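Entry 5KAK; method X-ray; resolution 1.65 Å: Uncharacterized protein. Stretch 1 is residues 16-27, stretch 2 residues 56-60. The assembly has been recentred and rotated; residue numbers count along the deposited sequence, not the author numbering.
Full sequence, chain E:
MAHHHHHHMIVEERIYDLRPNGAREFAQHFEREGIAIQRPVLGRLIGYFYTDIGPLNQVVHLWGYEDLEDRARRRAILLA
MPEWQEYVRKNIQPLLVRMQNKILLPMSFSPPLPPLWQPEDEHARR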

ATOM      1  N   TYR E  16       3.804 -14.038   6.272  1.00 12.50           N
ATOM      2  CA  TYR E  16       2.460 -14.514   5.972  1.00 15.03           C
ATOM      3  C   TYR E  16       1.428 -13.716   6.748  1.00 11.19           C
ATOM      4  O   TYR E  16       1.531 -13.568   7.974  1.00 11.80           O
ATOM      5  CB  TYR E  16       2.279 -15.989   6.315  1.00 10.78           C
ATOM      6  CG  TYR E  16       3.206 -16.981   5.665  1.00 11.17           C
ATOM      7  CD1 TYR E  16       3.964 -16.662   4.534  1.00 10.76           C
ATOM      8  CD2 TYR E  16       3.284 -18.256   6.169  1.00 14.66           C
ATOM      9  CE1 TYR E  16       4.796 -17.609   3.959  1.00 11.46           C
ATOM     10  CE2 TYR E  16       4.096 -19.200   5.607  1.00 14.27           C
ATOM     11  CZ  TYR E  16       4.858 -18.877   4.508  1.00 17.10           C
ATOM     12  OH  TYR E  16       5.666 -19.869   3.988  1.00 14.77           O
ATOM     13  N   ASP E  17       0.439 -13.199   6.039  1.00  9.16           N
ATOM     14  CA  ASP E  17      -0.708 -12.593   6.692  1.00  9.00           C
ATOM     15  C   ASP E  17      -1.790 -13.653   6.849  1.00  9.74           C
ATOM     16  O   ASP E  17      -2.115 -14.351   5.892  1.00 13.98           O
ATOM     17  CB  ASP E  17      -1.222 -11.407   5.897  1.00 13.11           C
ATOM     18  CG  ASP E  17      -0.192 -10.306   5.775  1.00 14.51           C
ATOM     19  OD1 ASP E  17       0.278  -9.817   6.820  1.00 15.83           O
ATOM     20  OD2 ASP E  17       0.163  -9.953   4.632  1.00 14.31           O
ATOM     21  N   LEU E  18      -2.340 -13.757   8.053  1.00 10.51           N
ATOM     22  CA  LEU E  18      -3.270 -14.817   8.416  1.00  9.07           C
ATOM     23  C   LEU E  18      -4.680 -14.273   8.592  1.00 10.52           C
ATOM     24  O   LEU E  18      -4.886 -13.070   8.748  1.00 12.85           O
ATOM     25  CB  LEU E  18      -2.822 -15.497   9.716  1.00  9.41           C
ATOM     26  CG  LEU E  18      -1.399 -16.051   9.632  1.00 10.10           C
ATOM     27  CD1 LEU E  18      -0.978 -16.688  10.938  1.00 10.33           C
ATOM     28  CD2 LEU E  18      -1.355 -17.068   8.527  1.00 11.55           C
ATOM     29  N   ARG E  19      -5.651 -15.199   8.598  1.00 12.79           N
ATOM     30  CA  ARG E  19      -7.016 -14.907   9.011  1.00 13.91           C
ATOM     31  C   ARG E  19      -6.968 -14.225  10.378  1.00 16.85           C
ATOM     32  O   ARG E  19      -6.079 -14.526  11.186  1.00 13.23           O
ATOM     33  CB  ARG E  19      -7.811 -16.222   9.052  1.00 15.34           C
ATOM     34  CG  ARG E  19      -9.182 -16.160   9.685  1.00 30.47           C
ATOM     35  CD  ARG E  19      -9.802 -17.547   9.721  1.00 27.90           C
ATOM     36  NE  ARG E  19      -9.302 -18.372  10.822  1.00 28.89           N
ATOM     37  CZ  ARG E  19      -9.470 -19.693  10.890  1.00 35.73           C
ATOM     38  NH1 ARG E  19     -10.101 -20.325   9.909  1.00 34.88           N
ATOM     39  NH2 ARG E  19      -9.003 -20.384  11.928  1.00 30.29           N
ATOM     40  N   PRO E  20      -7.868 -13.288  10.679  1.00 20.32           N
ATOM     41  CA  PRO E  20      -7.818 -12.633  11.992  1.00 15.08           C
ATOM     42  C   PRO E  20      -7.822 -13.624  13.155  1.00 15.96           C
ATOM     43  O   PRO E  20      -8.620 -14.573  13.200  1.00 17.27           O
ATOM     44  CB  PRO E  20      -9.068 -11.754  11.988  1.00 18.37           C
ATOM     45  CG  PRO E  20      -9.236 -11.388  10.521  1.00 18.08           C
ATOM     46  CD  PRO E  20      -8.848 -12.647   9.778  1.00 15.61           C
ATOM     47  N   ASN E  21      -6.912 -13.395  14.100  1.00 15.53           N
ATOM     48  CA  ASN E  21      -6.711 -14.227  15.286  1.00 16.44           C
ATOM     49  C   ASN E  21      -6.301 -15.650  14.934  1.00 20.20           C
ATOM     50  O   ASN E  21      -6.498 -16.573  15.728  1.00 20.56           O
ATOM     51  CB  ASN E  21      -7.956 -14.224  16.180  1.00 18.99           C
ATOM     52  CG  ASN E  21      -8.309 -12.837  16.651  1.00 26.38           C
ATOM     53  OD1 ASN E  21      -7.442 -12.101  17.124  1.00 22.35           O
ATOM     54  ND2 ASN E  21      -9.571 -12.453  16.493  1.00 23.43           N
ATOM     55  N   GLY E  22      -5.717 -15.833  13.751  1.00 16.60           N
ATOM     56  CA  GLY E  22      -5.231 -17.137  13.340  1.00 14.11           C
ATOM     57  C   GLY E  22      -3.828 -17.489  13.783  1.00 20.30           C
ATOM     58  O   GLY E  22      -3.437 -18.650  13.632  1.00 13.74           O
ATOM     59  N   ALA E  23      -3.046 -16.536  14.310  1.00 17.69           N
ATOM     60  CA  ALA E  23      -1.656 -16.861  14.627  1.00 16.49           C
ATOM     61  C   ALA E  23      -1.552 -17.907  15.736  1.00 14.40           C
ATOM     62  O   ALA E  23      -0.637 -18.737  15.706  1.00 13.20           O
ATOM     63  CB  ALA E  23      -0.873 -15.599  15.001  1.00 16.68           C
ATOM     64  N   ARG E  24      -2.489 -17.914  16.690  1.00 17.69           N
ATOM     65  CA  ARG E  24      -2.411 -18.863  17.797  1.00 18.97           C
ATOM     66  C   ARG E  24      -2.462 -20.299  17.285  1.00 22.29           C
ATOM     67  O   ARG E  24      -1.611 -21.129  17.631  1.00 16.97           O
ATOM     68  CB  ARG E  24      -3.540 -18.598  18.802  1.00 20.43           C
ATOM     69  N   GLU E  25      -3.445 -20.601  16.434  1.00 18.51           N
ATOM     70  CA  GLU E  25      -3.534 -21.933  15.853  1.00 18.16           C
ATOM     71  C   GLU E  25      -2.331 -22.243  14.974  1.00 15.57           C
ATOM     72  O   GLU E  25      -1.824 -23.375  14.986  1.00 19.39           O
ATOM     73  CB  GLU E  25      -4.814 -22.078  15.041  1.00 20.73           C
ATOM     74  CG  GLU E  25      -5.110 -23.528  14.714  1.00 30.24           C
ATOM     75  CD  GLU E  25      -6.331 -23.704  13.849  1.00 31.57           C
ATOM     76  OE1 GLU E  25      -7.281 -22.901  13.986  1.00 29.08           O
ATOM     77  OE2 GLU E  25      -6.337 -24.651  13.032  1.00 37.75           O
ATOM     78  N   PHE E  26      -1.895 -21.262  14.172  1.00 13.71           N
ATOM     79  CA  PHE E  26      -0.709 -21.419  13.332  1.00 12.89           C
ATOM     80  C   PHE E  26       0.491 -21.849  14.175  1.00 17.71           C
ATOM     81  O   PHE E  26       1.144 -22.864  13.886  1.00 14.94           O
ATOM     82  CB  PHE E  26      -0.440 -20.100  12.593  1.00 14.05           C
ATOM     83  CG  PHE E  26       0.649 -20.174  11.554  1.00 12.49           C
ATOM     84  CD1 PHE E  26       1.973 -20.189  11.930  1.00 11.67           C
ATOM     85  CD2 PHE E  26       0.344 -20.189  10.190  1.00 11.96           C
ATOM     86  CE1 PHE E  26       2.975 -20.244  10.988  1.00 12.42           C
ATOM     87  CE2 PHE E  26       1.337 -20.238   9.242  1.00 14.06           C
ATOM     88  CZ  PHE E  26       2.656 -20.263   9.632  1.00 15.71           C
ATOM     89  N   ALA E  27       0.754 -21.114  15.260  1.00 17.16           N
ATOM     90  CA  ALA E  27       1.848 -21.453  16.167  1.00 16.79           C
ATOM     91  C   ALA E  27       1.658 -22.830  16.785  1.00 18.74           C
ATOM     92  O   ALA E  27       2.620 -23.599  16.911  1.00 18.79           O
ATOM     93  CB  ALA E  27       1.961 -20.393  17.264  1.00 18.61           C
ATOM     94  N   LEU E  56      -1.007  -6.820  12.285  1.00 11.85           N
ATOM     95  CA  LEU E  56      -1.366  -7.920  13.163  1.00 10.77           C
ATOM     96  C   LEU E  56      -1.783  -9.153  12.353  1.00 11.55           C
ATOM     97  O   LEU E  56      -1.989  -9.094  11.136  1.00 13.26           O
ATOM     98  CB  LEU E  56      -2.479  -7.462  14.104  1.00 11.85           C
ATOM     99  CG  LEU E  56      -2.031  -6.358  15.066  1.00 11.65           C
ATOM    100  CD1 LEU E  56      -3.223  -5.719  15.760  1.00 13.95           C
ATOM    101  CD2 LEU E  56      -1.044  -6.953  16.081  1.00 13.98           C
ATOM    102  N   ASN E  57      -1.910 -10.286  13.047  1.00 15.22           N
ATOM    103  CA  ASN E  57      -2.229 -11.567  12.408  1.00 11.89           C
ATOM    104  C   ASN E  57      -1.188 -11.910  11.351  1.00 11.00           C
ATOM    105  O   ASN E  57      -1.515 -12.321  10.237  1.00 14.94           O
ATOM    106  CB  ASN E  57      -3.630 -11.556  11.792  1.00 19.88           C
ATOM    107  CG  ASN E  57      -4.681 -11.058  12.757  1.00 18.24           C
ATOM    108  OD1 ASN E  57      -4.783 -11.541  13.885  1.00 17.18           O
ATOM    109  ND2 ASN E  57      -5.464 -10.079  12.323  1.00 16.71           N
ATOM    110  N   GLN E  58       0.077 -11.719  11.691  1.00 12.76           N
ATOM    111  CA  GLN E  58       1.152 -11.837  10.715  1.00 14.60           C
ATOM    112  C   GLN E  58       2.242 -12.691  11.325  1.00 10.90           C
ATOM    113  O   GLN E  58       2.620 -12.489  12.487  1.00 13.97           O
ATOM    114  CB  GLN E  58       1.709 -10.462  10.298  1.00 13.63           C
ATOM    115  CG  GLN E  58       2.767 -10.539   9.213  1.00 12.23           C
ATOM    116  CD  GLN E  58       3.335  -9.175   8.842  1.00 10.72           C
ATOM    117  OE1 GLN E  58       4.250  -8.679   9.500  1.00 14.55           O
ATOM    118  NE2 GLN E  58       2.818  -8.587   7.759  1.00 12.54           N
ATOM    119  N   VAL E  59       2.735 -13.650  10.557  1.00  8.91           N
ATOM    120  CA  VAL E  59       3.862 -14.452  10.995  1.00 10.17           C
ATOM    121  C   VAL E  59       5.051 -14.095  10.119  1.00 10.59           C
ATOM    122  O   VAL E  59       4.912 -13.867   8.904  1.00 10.18           O
ATOM    123  CB  VAL E  59       3.569 -15.970  10.984  1.00 14.16           C
ATOM    124  CG1 VAL E  59       2.550 -16.319  12.047  1.00 18.69           C
ATOM    125  CG2 VAL E  59       3.073 -16.416   9.651  1.00 17.55           C
ATOM    126  N   VAL E  60       6.213 -14.023  10.750  1.00  8.67           N
ATOM    127  CA  VAL E  60       7.455 -13.596  10.118  1.00  9.12           C
ATOM    128  C   VAL E  60       8.517 -14.637  10.439  1.00 14.77           C
ATOM    129  O   VAL E  60       8.804 -14.880  11.615  1.00 15.32           O
ATOM    130  CB  VAL E  60       7.891 -12.209  10.616  1.00 13.43           C
ATOM    131  CG1 VAL E  60       9.257 -11.827  10.053  1.00 14.60           C
ATOM    132  CG2 VAL E  60       6.865 -11.166  10.261  1.00 13.99           C
TER
HETATM  133  O   HOH W   1      -1.705  -9.014   8.413  1.00 25.99           O
HETATM  134  O   HOH W   2      -3.323 -13.738  14.921  1.00 15.73           O

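Residues 16-18 and 58-60 are neighbouring antiparallel strands whose axes approach to 4.8 Å with 155° between their chain directions; beyond them, stretch 1 leaves the sheet through a turn and enters a helix whose Phe 26 ring meets Val 59. Tyr 16 and Val 59 form a hydrogen-bonded pair: Tyr 16 N donates to Val 59 O at 2.9 Å, and Val 59 N donates to Tyr 16 O, also at 2.9 Å. The same carbonyl receives a CA-H...O contact, with Gln 58 CA 3.3 Å from Tyr 16 O. On the sheet face shared by these two side chains, Tyr 16 CB packs 3.5 Å from Val 59 CG2, while the phenol end of the tyrosine leads away from stretch 2.

Asp 17 faces Gln 58 in a non-hydrogen-bonded pair, with Asp 17 CA and Gln 58 CA 4.5 Å apart. Their side chains lie on the other face of the sheet, where the amide bonds to the carboxylate: Gln 58 NE2 donates to Asp 17 OD1 at 3.0 Å. Water 1 bridges nearby, its O 2.7 Å from both Asp 17 OD1 and Leu 56 O.

Leu 18 N continues the backbone ladder with a short 2.7 Å hydrogen bond to Asn 57 O. Its side chain extends the apolar contact, Leu 18 CD1 lying 3.7 Å from Val 59 CG1.

Arg 19 to Gly 22 make a type II turn, closed by a 2.9 Å hydrogen bond from Gly 22 N to Arg 19 O. Asn 57 reaches into this region. Its CB points toward stretch 1, and its side-chain oxygen accepts a hydrogen bond from the turn: Asn 21 N to Asn 57 OD1 is 2.8 Å. The CA-to-CB bond of Asn 21 points away from stretch 2; its direct hydrogen bond comes from the backbone.

The helix joins the same polar site through solvent. Water 2 accepts from Ala 23 N at 2.9 Å and donates to Asn 57 OD1 at 2.8 Å from its O, linking the loop asparagine to the helical backbone. Farther along, Phe 26 points toward stretch 2. Val 59 CG2 lies over one ring face in a CH-pi contact, 4.2 Å from the ring centroid of Phe 26 and 3.9 Å from Phe 26 CZ. The Val 59 side chain thus joins strand and helix by apolar contacts; Asn 57 hydrogen-bonds directly to strand and turn and reaches the helix through water 2.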